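Side-chain contacts in universal stress protein MJ0577 (Methanocaldococcus jannaschii, PDB 1MJH), which binds ATP together with a manganese ion as a homodimer of the universal stress protein family: residues 7-12 and 113-118; 15-20 and 131-136; 145-150 and 154-159. One frame throughout, in Å; residues are numbered along the deposited sequence.

Contact 1: 7-12 and 113-118. With ATP (adenosine-5'-triphosphate), chain F.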
loop_
_atom_site.group_PDB
_atom_site.type_symbol
_atom_site.label_atom_id
_atom_site.label_comp_id
_atom_site.label_asym_id
_atom_site.label_seq_id
_atom_site.Cartn_x
_atom_site.Cartn_y
_atom_site.Cartn_z
ATOM N N LYS B 7 -7.679 13.290 0.481
ATOM C CA LYS B 7 -8.582 12.619 1.405
ATOM C C LYS B 7 -8.138 11.185 1.636
ATOM O O LYS B 7 -7.881 10.415 0.687
ATOM C CB LYS B 7 -10.013 12.660 0.821
ATOM C CG LYS B 7 -11.055 12.164 1.821
ATOM C CD LYS B 7 -12.426 12.083 1.126
ATOM C CE LYS B 7 -12.871 13.497 0.734
ATOM N NZ LYS B 7 -14.372 13.468 0.599
ATOM N N ILE B 8 -7.866 10.844 2.895
ATOM C CA ILE B 8 -7.381 9.509 3.272
ATOM C C ILE B 8 -8.432 8.710 4.038
ATOM O O ILE B 8 -9.100 9.258 4.950
ATOM C CB ILE B 8 -6.179 9.731 4.251
ATOM C CG1 ILE B 8 -5.057 10.441 3.537
ATOM C CG2 ILE B 8 -5.687 8.408 4.843
ATOM C CD1 ILE B 8 -4.060 11.142 4.487
ATOM N N LEU B 9 -8.523 7.415 3.748
ATOM C CA LEU B 9 -9.367 6.530 4.567
ATOM C C LEU B 9 -8.426 5.818 5.539
ATOM O O LEU B 9 -7.468 5.192 5.061
ATOM C CB LEU B 9 -10.152 5.454 3.811
ATOM C CG LEU B 9 -10.942 4.412 4.619
ATOM C CD1 LEU B 9 -12.022 5.108 5.486
ATOM C CD2 LEU B 9 -11.640 3.370 3.748
ATOM N N TYR B 10 -8.680 5.890 6.857
ATOM C CA TYR B 10 -7.831 5.219 7.818
ATOM C C TYR B 10 -8.740 4.339 8.665
ATOM O O TYR B 10 -9.463 4.824 9.562
ATOM C CB TYR B 10 -7.089 6.230 8.736
ATOM C CG TYR B 10 -6.448 5.605 9.945
ATOM C CD1 TYR B 10 -5.618 4.483 9.799
ATOM C CD2 TYR B 10 -6.650 6.109 11.225
ATOM C CE1 TYR B 10 -5.014 3.903 10.899
ATOM C CE2 TYR B 10 -6.045 5.523 12.329
ATOM C CZ TYR B 10 -5.244 4.432 12.156
ATOM O OH TYR B 10 -4.632 3.811 13.244
ATOM N N PRO B 11 -8.864 3.083 8.293
ATOM C CA PRO B 11 -9.689 2.132 9.025
ATOM C C PRO B 11 -8.844 1.535 10.156
ATOM O O PRO B 11 -7.738 1.065 9.913
ATOM C CB PRO B 11 -9.998 1.060 7.985
ATOM C CG PRO B 11 -8.861 1.081 6.994
ATOM C CD PRO B 11 -8.207 2.432 7.124
ATOM N N THR B 12 -9.371 1.620 11.376
ATOM C CA THR B 12 -8.601 1.091 12.503
ATOM C C THR B 12 -9.399 0.103 13.324
ATOM O O THR B 12 -10.612 0.287 13.503
ATOM C CB THR B 12 -8.140 2.267 13.423
ATOM O OG1 THR B 12 -7.468 1.647 14.526
ATOM C CG2 THR B 12 -9.305 3.062 13.985
ATOM N N VAL B 113 -14.257 -1.161 1.943
ATOM C CA VAL B 113 -14.317 -0.962 0.487
ATOM C C VAL B 113 -15.457 -0.016 0.106
ATOM O O VAL B 113 -15.267 0.869 -0.719
ATOM C CB VAL B 113 -14.492 -2.327 -0.195
ATOM C CG1 VAL B 113 -14.767 -2.184 -1.697
ATOM C CG2 VAL B 113 -13.182 -3.141 -0.022
ATOM N N LYS B 114 -16.612 -0.204 0.721
ATOM C CA LYS B 114 -17.782 0.622 0.393
ATOM C C LYS B 114 -17.570 2.089 0.730
ATOM O O LYS B 114 -17.881 3.013 -0.034
ATOM C CB LYS B 114 -18.993 0.024 1.116
ATOM C CG LYS B 114 -20.192 0.934 1.206
ATOM C CD LYS B 114 -21.364 0.206 1.877
ATOM C CE LYS B 114 -22.238 1.263 2.548
ATOM N NZ LYS B 114 -23.359 0.664 3.323
ATOM N N ILE B 115 -17.042 2.336 1.939
ATOM C CA ILE B 115 -16.839 3.685 2.421
ATOM C C ILE B 115 -15.698 4.356 1.710
ATOM O O ILE B 115 -15.766 5.534 1.370
ATOM C CB ILE B 115 -16.692 3.673 3.971
ATOM C CG1 ILE B 115 -18.066 3.370 4.604
ATOM C CG2 ILE B 115 -16.165 5.038 4.413
ATOM C CD1 ILE B 115 -17.992 3.117 6.104
ATOM N N ALA B 116 -14.635 3.617 1.270
ATOM C CA ALA B 116 -13.641 4.281 0.468
ATOM C C ALA B 116 -14.223 4.830 -0.863
ATOM O O ALA B 116 -13.865 5.954 -1.224
ATOM C CB ALA B 116 -12.549 3.305 0.063
ATOM N N GLU B 117 -15.108 3.996 -1.429
ATOM C CA GLU B 117 -15.772 4.467 -2.666
ATOM C C GLU B 117 -16.787 5.588 -2.400
ATOM O O GLU B 117 -16.726 6.643 -3.090
ATOM C CB GLU B 117 -16.487 3.192 -3.184
ATOM C CG GLU B 117 -17.475 3.439 -4.340
ATOM C CD GLU B 117 -16.845 3.944 -5.609
ATOM O OE1 GLU B 117 -15.651 3.688 -5.893
ATOM O OE2 GLU B 117 -17.544 4.620 -6.432
ATOM N N ASP B 118 -17.557 5.470 -1.315
ATOM C CA ASP B 118 -18.633 6.487 -1.075
ATOM C C ASP B 118 -18.053 7.845 -0.752
ATOM O O ASP B 118 -18.573 8.913 -1.158
ATOM C CB ASP B 118 -19.572 5.940 -0.007
ATOM C CG ASP B 118 -20.494 4.821 -0.430
ATOM O OD1 ASP B 118 -20.509 4.403 -1.605
ATOM O OD2 ASP B 118 -21.294 4.241 0.336
HETATM P PG ATP F . -7.611 -11.631 10.804
HETATM O O1G ATP F . -7.661 -12.086 9.387
HETATM O O2G ATP F . -8.685 -10.722 11.033
HETATM O O3G ATP F . -7.624 -12.743 11.765
HETATM P PB ATP F . -5.569 -9.675 11.652
HETATM O O1B ATP F . -4.210 -9.961 12.132
HETATM O O2B ATP F . -6.431 -9.250 12.759
HETATM O O3B ATP F . -6.141 -10.930 10.893
HETATM P PA ATP F . -6.567 -7.571 9.790
HETATM O O1A ATP F . -6.582 -7.946 8.397
HETATM O O2A ATP F . -7.803 -7.579 10.495
HETATM O O3A ATP F . -5.470 -8.536 10.540
HETATM O "O5'" ATP F . -5.939 -6.171 10.153
HETATM C "C5'" ATP F . -5.351 -5.413 9.066
HETATM C "C4'" ATP F . -5.797 -3.966 9.168
HETATM O "O4'" ATP F . -7.231 -3.923 8.794
HETATM C "C3'" ATP F . -5.771 -3.320 10.544
HETATM O "O3'" ATP F . -4.467 -2.858 10.923
HETATM C "C2'" ATP F . -6.798 -2.179 10.335
HETATM O "O2'" ATP F . -6.161 -1.103 9.617
HETATM C "C1'" ATP F . -7.865 -2.897 9.468
HETATM N N9 ATP F . -8.987 -3.417 10.237
HETATM C C8 ATP F . -9.197 -4.665 10.711
HETATM N N7 ATP F . -10.366 -4.825 11.301
HETATM C C5 ATP F . -10.917 -3.634 11.259
HETATM C C6 ATP F . -12.145 -3.198 11.731
HETATM N N6 ATP F . -12.968 -4.029 12.372
HETATM N N1 ATP F . -12.444 -1.918 11.532
HETATM C C2 ATP F . -11.598 -1.076 10.854
HETATM N N3 ATP F . -10.395 -1.407 10.354
HETATM C C4 ATP F . -10.143 -2.705 10.639
#

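Contact 2: 15-20 and 131-136. With ATP (adenosine-5'-triphosphate), chain F.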
loop_
_atom_site.group_PDB
_atom_site.type_symbol
_atom_site.label_atom_id
_atom_site.label_comp_id
_atom_site.label_asym_id
_atom_site.label_seq_id
_atom_site.Cartn_x
_atom_site.Cartn_y
_atom_site.Cartn_z
ATOM N N SER B 15 -5.669 -1.953 16.890
ATOM C CA SER B 15 -4.578 -2.911 17.147
ATOM C C SER B 15 -3.216 -2.229 17.151
ATOM O O SER B 15 -3.087 -1.075 16.755
ATOM C CB SER B 15 -4.540 -3.990 16.059
ATOM O OG SER B 15 -4.258 -3.367 14.791
ATOM N N GLU B 16 -2.195 -2.911 17.702
ATOM C CA GLU B 16 -0.857 -2.325 17.657
ATOM C C GLU B 16 -0.440 -1.980 16.234
ATOM O O GLU B 16 0.232 -0.976 15.999
ATOM C CB GLU B 16 0.094 -3.355 18.245
ATOM C CG GLU B 16 1.577 -3.245 18.044
ATOM C CD GLU B 16 2.199 -4.533 18.621
ATOM O OE1 GLU B 16 2.311 -4.448 19.874
ATOM O OE2 GLU B 16 2.482 -5.501 17.868
ATOM N N THR B 17 -0.717 -2.899 15.279
ATOM C CA THR B 17 -0.289 -2.583 13.901
ATOM C C THR B 17 -1.080 -1.402 13.330
ATOM O O THR B 17 -0.487 -0.552 12.669
ATOM C CB THR B 17 -0.502 -3.824 12.991
ATOM O OG1 THR B 17 0.260 -4.931 13.559
ATOM C CG2 THR B 17 0.170 -3.578 11.655
ATOM N N ALA B 18 -2.365 -1.300 13.601
ATOM C CA ALA B 18 -3.119 -0.118 13.127
ATOM C C ALA B 18 -2.499 1.148 13.721
ATOM O O ALA B 18 -2.556 2.245 13.153
ATOM C CB ALA B 18 -4.612 -0.256 13.482
ATOM N N GLU B 19 -2.013 1.113 14.990
ATOM C CA GLU B 19 -1.354 2.311 15.559
ATOM C C GLU B 19 -0.079 2.672 14.843
ATOM O O GLU B 19 0.214 3.858 14.702
ATOM C CB GLU B 19 -1.083 2.070 17.061
ATOM C CG GLU B 19 -2.397 2.306 17.823
ATOM C CD GLU B 19 -2.595 3.812 18.055
ATOM O OE1 GLU B 19 -1.681 4.575 18.479
ATOM O OE2 GLU B 19 -3.757 4.228 17.796
ATOM N N ILE B 20 0.682 1.688 14.282
ATOM C CA ILE B 20 1.799 2.029 13.440
ATOM C C ILE B 20 1.298 2.777 12.202
ATOM O O ILE B 20 1.916 3.747 11.760
ATOM C CB ILE B 20 2.639 0.815 12.975
ATOM C CG1 ILE B 20 3.012 -0.004 14.229
ATOM C CG2 ILE B 20 3.917 1.290 12.281
ATOM C CD1 ILE B 20 3.773 -1.284 13.880
ATOM N N LYS B 131 -5.995 -7.248 15.211
ATOM C CA LYS B 131 -6.094 -7.806 16.591
ATOM C C LYS B 131 -5.722 -9.277 16.653
ATOM O O LYS B 131 -5.276 -9.689 17.736
ATOM C CB LYS B 131 -7.521 -7.581 17.089
ATOM C CG LYS B 131 -7.964 -6.158 17.401
ATOM C CD LYS B 131 -7.207 -5.663 18.652
ATOM C CE LYS B 131 -7.871 -4.426 19.215
ATOM N NZ LYS B 131 -7.357 -4.157 20.596
ATOM N N THR B 132 -5.813 -10.099 15.595
ATOM C CA THR B 132 -5.353 -11.478 15.700
ATOM C C THR B 132 -3.848 -11.571 15.708
ATOM O O THR B 132 -3.195 -12.117 16.617
ATOM C CB THR B 132 -5.930 -12.293 14.512
ATOM O OG1 THR B 132 -7.357 -12.051 14.494
ATOM C CG2 THR B 132 -5.672 -13.784 14.578
ATOM N N ASN B 133 -3.230 -10.952 14.674
ATOM C CA ASN B 133 -1.783 -10.960 14.522
ATOM C C ASN B 133 -1.098 -12.264 14.925
ATOM O O ASN B 133 -0.239 -12.286 15.812
ATOM C CB ASN B 133 -1.161 -9.704 15.169
ATOM C CG ASN B 133 0.281 -9.540 14.730
ATOM O OD1 ASN B 133 0.744 -10.098 13.725
ATOM N ND2 ASN B 133 1.033 -8.730 15.490
ATOM N N LEU B 134 -1.453 -13.319 14.188
ATOM C CA LEU B 134 -0.762 -14.628 14.381
ATOM C C LEU B 134 0.513 -14.619 13.569
ATOM O O LEU B 134 0.603 -14.263 12.394
ATOM C CB LEU B 134 -1.745 -15.681 13.894
ATOM C CG LEU B 134 -1.436 -17.135 14.243
ATOM C CD1 LEU B 134 -1.398 -17.268 15.767
ATOM C CD2 LEU B 134 -2.518 -18.041 13.654
ATOM N N LYS B 135 1.639 -15.009 14.221
ATOM C CA LYS B 135 2.931 -14.975 13.561
ATOM C C LYS B 135 2.988 -15.689 12.233
ATOM O O LYS B 135 3.592 -15.157 11.282
ATOM C CB LYS B 135 3.983 -15.619 14.504
ATOM C CG LYS B 135 5.400 -15.607 13.920
ATOM C CD LYS B 135 5.957 -14.195 13.837
ATOM C CE LYS B 135 7.059 -14.020 12.810
ATOM N NZ LYS B 135 8.417 -13.922 13.415
ATOM N N GLU B 136 2.299 -16.847 12.092
ATOM C CA GLU B 136 2.389 -17.586 10.849
ATOM C C GLU B 136 1.601 -16.915 9.727
ATOM O O GLU B 136 1.827 -17.297 8.595
ATOM C CB GLU B 136 1.896 -19.047 10.992
ATOM C CG GLU B 136 0.427 -19.089 11.404
ATOM C CD GLU B 136 -0.084 -20.484 11.715
ATOM O OE1 GLU B 136 0.036 -21.334 10.813
ATOM O OE2 GLU B 136 -0.602 -20.694 12.834
HETATM P PG ATP F . -7.611 -11.631 10.804
HETATM O O1G ATP F . -7.661 -12.086 9.387
HETATM O O2G ATP F . -8.685 -10.722 11.033
HETATM O O3G ATP F . -7.624 -12.743 11.765
HETATM P PB ATP F . -5.569 -9.675 11.652
HETATM O O1B ATP F . -4.210 -9.961 12.132
HETATM O O2B ATP F . -6.431 -9.250 12.759
HETATM O O3B ATP F . -6.141 -10.930 10.893
HETATM P PA ATP F . -6.567 -7.571 9.790
HETATM O O1A ATP F . -6.582 -7.946 8.397
HETATM O O2A ATP F . -7.803 -7.579 10.495
HETATM O O3A ATP F . -5.470 -8.536 10.540
HETATM O "O5'" ATP F . -5.939 -6.171 10.153
HETATM C "C5'" ATP F . -5.351 -5.413 9.066
HETATM C "C4'" ATP F . -5.797 -3.966 9.168
HETATM O "O4'" ATP F . -7.231 -3.923 8.794
HETATM C "C3'" ATP F . -5.771 -3.320 10.544
HETATM O "O3'" ATP F . -4.467 -2.858 10.923
HETATM C "C2'" ATP F . -6.798 -2.179 10.335
HETATM O "O2'" ATP F . -6.161 -1.103 9.617
HETATM C "C1'" ATP F . -7.865 -2.897 9.468
HETATM N N9 ATP F . -8.987 -3.417 10.237
HETATM C C8 ATP F . -9.197 -4.665 10.711
HETATM N N7 ATP F . -10.366 -4.825 11.301
HETATM C C5 ATP F . -10.917 -3.634 11.259
HETATM C C6 ATP F . -12.145 -3.198 11.731
HETATM N N6 ATP F . -12.968 -4.029 12.372
HETATM N N1 ATP F . -12.444 -1.918 11.532
HETATM C C2 ATP F . -11.598 -1.076 10.854
HETATM N N3 ATP F . -10.395 -1.407 10.354
HETATM C C4 ATP F . -10.143 -2.705 10.639
HETATM O O HOH W 1 -0.089 -6.902 17.477
#

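Contact 3: 145-150 and 154-159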
loop_
_atom_site.group_PDB
_atom_site.type_symbol
_atom_site.label_atom_id
_atom_site.label_comp_id
_atom_site.label_asym_id
_atom_site.label_seq_id
_atom_site.Cartn_x
_atom_site.Cartn_y
_atom_site.Cartn_z
ATOM N N ASN B 145 -8.397 -8.723 1.639
ATOM C CA ASN B 145 -9.656 -8.456 0.892
ATOM C C ASN B 145 -9.780 -7.029 0.412
ATOM O O ASN B 145 -10.331 -6.784 -0.674
ATOM C CB ASN B 145 -10.834 -8.723 1.836
ATOM C CG ASN B 145 -11.313 -10.138 1.877
ATOM O OD1 ASN B 145 -11.685 -10.755 0.865
ATOM N ND2 ASN B 145 -11.358 -10.726 3.084
ATOM N N VAL B 146 -9.351 -6.028 1.215
ATOM C CA VAL B 146 -9.445 -4.652 0.714
ATOM C C VAL B 146 -8.536 -4.416 -0.475
ATOM O O VAL B 146 -8.938 -3.736 -1.445
ATOM C CB VAL B 146 -9.093 -3.654 1.853
ATOM C CG1 VAL B 146 -8.887 -2.250 1.277
ATOM C CG2 VAL B 146 -10.208 -3.781 2.905
ATOM N N ILE B 147 -7.308 -4.971 -0.482
ATOM C CA ILE B 147 -6.470 -4.736 -1.658
ATOM C C ILE B 147 -7.109 -5.367 -2.908
ATOM O O ILE B 147 -7.025 -4.795 -4.004
ATOM C CB ILE B 147 -5.069 -5.360 -1.417
ATOM C CG1 ILE B 147 -4.317 -4.513 -0.354
ATOM C CG2 ILE B 147 -4.282 -5.457 -2.707
ATOM C CD1 ILE B 147 -3.115 -5.358 0.116
ATOM N N LYS B 148 -7.614 -6.571 -2.786
ATOM C CA LYS B 148 -8.186 -7.316 -3.919
ATOM C C LYS B 148 -9.534 -6.737 -4.353
ATOM O O LYS B 148 -9.849 -6.898 -5.521
ATOM C CB LYS B 148 -8.414 -8.784 -3.536
ATOM C CG LYS B 148 -7.048 -9.489 -3.385
ATOM C CD LYS B 148 -7.155 -10.958 -3.106
ATOM C CE LYS B 148 -5.787 -11.638 -3.298
ATOM N NZ LYS B 148 -5.998 -13.078 -2.861
ATOM N N LYS B 149 -10.257 -6.122 -3.418
ATOM C CA LYS B 149 -11.629 -5.718 -3.870
ATOM C C LYS B 149 -11.725 -4.248 -4.123
ATOM O O LYS B 149 -12.703 -3.846 -4.792
ATOM C CB LYS B 149 -12.630 -6.233 -2.835
ATOM C CG LYS B 149 -12.867 -7.750 -2.857
ATOM C CD LYS B 149 -13.680 -8.211 -1.658
ATOM C CE LYS B 149 -13.682 -9.718 -1.482
ATOM N NZ LYS B 149 -14.718 -10.137 -0.497
ATOM N N SER B 150 -10.998 -3.360 -3.458
ATOM C CA SER B 150 -11.043 -1.940 -3.733
ATOM C C SER B 150 -10.223 -1.534 -4.930
ATOM O O SER B 150 -9.107 -2.060 -5.166
ATOM C CB SER B 150 -10.537 -1.185 -2.484
ATOM O OG SER B 150 -10.588 0.229 -2.697
ATOM N N VAL B 154 -3.718 1.360 -1.856
ATOM C CA VAL B 154 -3.664 0.954 -0.438
ATOM C C VAL B 154 -2.213 0.953 0.069
ATOM O O VAL B 154 -1.364 0.254 -0.503
ATOM C CB VAL B 154 -4.196 -0.476 -0.298
ATOM C CG1 VAL B 154 -4.164 -0.901 1.200
ATOM C CG2 VAL B 154 -5.673 -0.593 -0.720
ATOM N N LEU B 155 -1.985 1.784 1.072
ATOM C CA LEU B 155 -0.657 1.766 1.766
ATOM C C LEU B 155 -0.766 0.728 2.868
ATOM O O LEU B 155 -1.494 0.948 3.821
ATOM C CB LEU B 155 -0.292 3.158 2.272
ATOM C CG LEU B 155 1.009 3.198 3.145
ATOM C CD1 LEU B 155 2.188 2.651 2.358
ATOM C CD2 LEU B 155 1.314 4.667 3.550
ATOM N N VAL B 156 -0.004 -0.360 2.798
ATOM C CA VAL B 156 0.008 -1.411 3.781
ATOM C C VAL B 156 1.218 -1.221 4.705
ATOM O O VAL B 156 2.345 -1.248 4.246
ATOM C CB VAL B 156 0.156 -2.799 3.124
ATOM C CG1 VAL B 156 0.116 -3.852 4.237
ATOM C CG2 VAL B 156 -0.937 -3.089 2.069
ATOM N N VAL B 157 0.944 -0.913 5.977
ATOM C CA VAL B 157 2.004 -0.654 6.940
ATOM C C VAL B 157 2.242 -1.951 7.728
ATOM O O VAL B 157 1.279 -2.465 8.314
ATOM C CB VAL B 157 1.559 0.446 7.904
ATOM C CG1 VAL B 157 2.640 0.747 8.965
ATOM C CG2 VAL B 157 1.331 1.778 7.150
ATOM N N LYS B 158 3.475 -2.427 7.749
ATOM C CA LYS B 158 3.656 -3.782 8.332
ATOM C C LYS B 158 3.712 -3.766 9.849
ATOM O O LYS B 158 4.050 -2.792 10.521
ATOM C CB LYS B 158 5.000 -4.406 7.856
ATOM C CG LYS B 158 5.119 -4.444 6.318
ATOM C CD LYS B 158 4.075 -5.284 5.660
ATOM C CE LYS B 158 3.794 -6.703 6.175
ATOM N NZ LYS B 158 5.010 -7.605 5.941
ATOM N N ARG B 159 3.397 -4.941 10.397
ATOM C CA ARG B 159 3.435 -5.118 11.861
ATOM C C ARG B 159 4.870 -5.045 12.374
ATOM O O ARG B 159 5.803 -5.067 11.616
ATOM C CB ARG B 159 2.866 -6.512 12.183
ATOM C CG ARG B 159 3.680 -7.636 11.511
ATOM C CD ARG B 159 3.106 -9.016 11.891
ATOM N NE ARG B 159 3.815 -10.093 11.167
ATOM C CZ ARG B 159 3.398 -11.370 11.208
ATOM N NH1 ARG B 159 2.296 -11.727 11.863
ATOM N NH2 ARG B 159 4.041 -12.324 10.542
#

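Contact 1: 7-12 and 113-118
In the parallel sheet of this universal stress protein, strand 7-11 is the middle strand, and Leu9 reaches from it to helix 108-118 on one face, touching Ala116 and Ile115. The leucine's CG stands anti to the backbone N (chi1 174°), which extends the branched end to the helix. There CD2 lies 3.8 Å from Ala116 CB, while CD1 reaches the Ile115 side branch more loosely, with 4.3 Å to Ile115 CG2. Leucine suits the strand because its fork can serve two helix residues at once; alanine suits the helix because a single methyl leaves the backbone near the strand, Leu9 CA and Ala116 CA being 6.3 Å apart. Ile37 on the neighbouring strand also packs on Leu9, and Ile124 on Ala116. At its C-terminal end the same strand meets the nucleotide: ATP O2' donates a hydrogen bond of 2.7 Å to Pro11 O, and Pro11 CB lies 3.4 Å from ATP N3. Nothing polar passes between strand and helix, so this buried patch is held by apolar packing alone, and hydrogen bonding is left to the sheet backbone and to the ribose at the strand end.

Contact 2: 15-20 and 131-136
Ser15 and Lys131 meet where the start of helix 16-27 faces the loop that holds the triphosphate. Ser15 CB lies 3.7 Å from Lys131 N, and the aliphatic part of the lysine runs alongside the serine, with Lys131 CD 4.1 Å from the same CB. A bend at chi2 (-69°) turns the lysine chain back over Ser15. Further along, Asn133 ND2 and Glu16 OE2 are joined through a water, which accepts from the amide at 2.9 Å and donates a weak bond to the carboxylate.

The loop's other side grips ATP. Thr132 N donates to ATP O2B (3.0 Å, 163°), Thr132 OG1 to ATP O3G at 2.8 Å, and Asn133 N to ATP O1B at 2.9 Å, so two successive backbone N-H groups hold the beta phosphate while a hydroxyl holds the gamma. Threonine fits because its OG1 lies beside its own backbone N, allowing one residue to serve both phosphates.

Behind this shell, Ser15 is the N-cap of the helix: its OG accepts from Ala18 N (3.0 Å, 162°) and is also bonded to Asp13 OD1. Replacing it by an alanine would probably leave Ala18 N without its cap and Asp13 without one of its partners, disturbing the turn beside Lys131. Arg159 fixes the asparagine from beyond, through a bond to Asn133 OD1. Small Ala18 allows the ribose close to the helix start. The loop after strand 123-127, with Gly127 and Gly130 and its backbone N-H groups turned to phosphate oxygens, is the phosphate-binding loop characteristic of ATP-binding universal stress proteins; here the capped start of helix 16-27 lies beside it.

Contact 3: 145-150 and 154-159
Ile147 lays its longer branch across Val154 and carries it on to Val156, bridging two residues that point to the same face of the strand. Its CG1 is 3.9 Å from Val154 CG1, and the terminal CD1 closes to 3.7 Å on Val156 CG2, meeting that valine at about a right angle. The reach depends on the torsions: CG1 is anti to the carbonyl carbon (chi1 -71°), and the extended chi2 of 166° carries CD1 along toward Val156. Val146, one residue earlier, adds a looser touch, with Val146 CG1 4.1 Å from Val154 CG2. Val154 is thus met by both helix side chains: Ile147 CG1 lies over both of its methyls, and Val146 touches CG2 alone. Beta-branching suits the extended strand and gives the helix two methyls to pack on. Isoleucine in the helix supplies the length that a valine lacks.

The surroundings enclose these apolar groups. Val146 also packs on Ile124 and Met126 of the adjacent strand and on Ile112 of helix 108-118, whereas Ile147 touches Leu139 of the second subunit. Lys158, just beyond the strand, donates its NZ to Ile147 O and Ser150 O of that subunit, satisfying carbonyls at a helix C-terminal end; the reciprocal bonds are made by Lys158 of the second subunit. Val154, Leu155 and Val156 pair antiparallel with a strand of the other chain, extending the sheet through the dimer interface.

Helix 145-149 and strand 154-157 run nearly antiparallel, at 159°, their axes 9.8 Å apart. This is the return leg of the beta-alpha-beta unit formed by strand 123-127, helix 141-149 and strand 154-157, here closing the alpha/beta fold at the edge strand used for dimerisation.

Contacts 1 and 3 are buried and purely apolar, each setting a helix against the same parallel sheet: contact 1 at its middle strand, contact 3 at the strand that continues into the second subunit. Their helices adjoin, since Val113 packs beside Val146 and Ser150. Contact 2 lies farther out and is only partly buried; polar groups, a water and phosphate oxygens replace the methyls there. It shares ATP with contact 1, which meets the ribose and adenine, whereas contact 2 holds the phosphates. Tyr10 OH and Ala18 O join those two, and Arg159, at the end of 154-159, ties contact 3 to the loop 131-136.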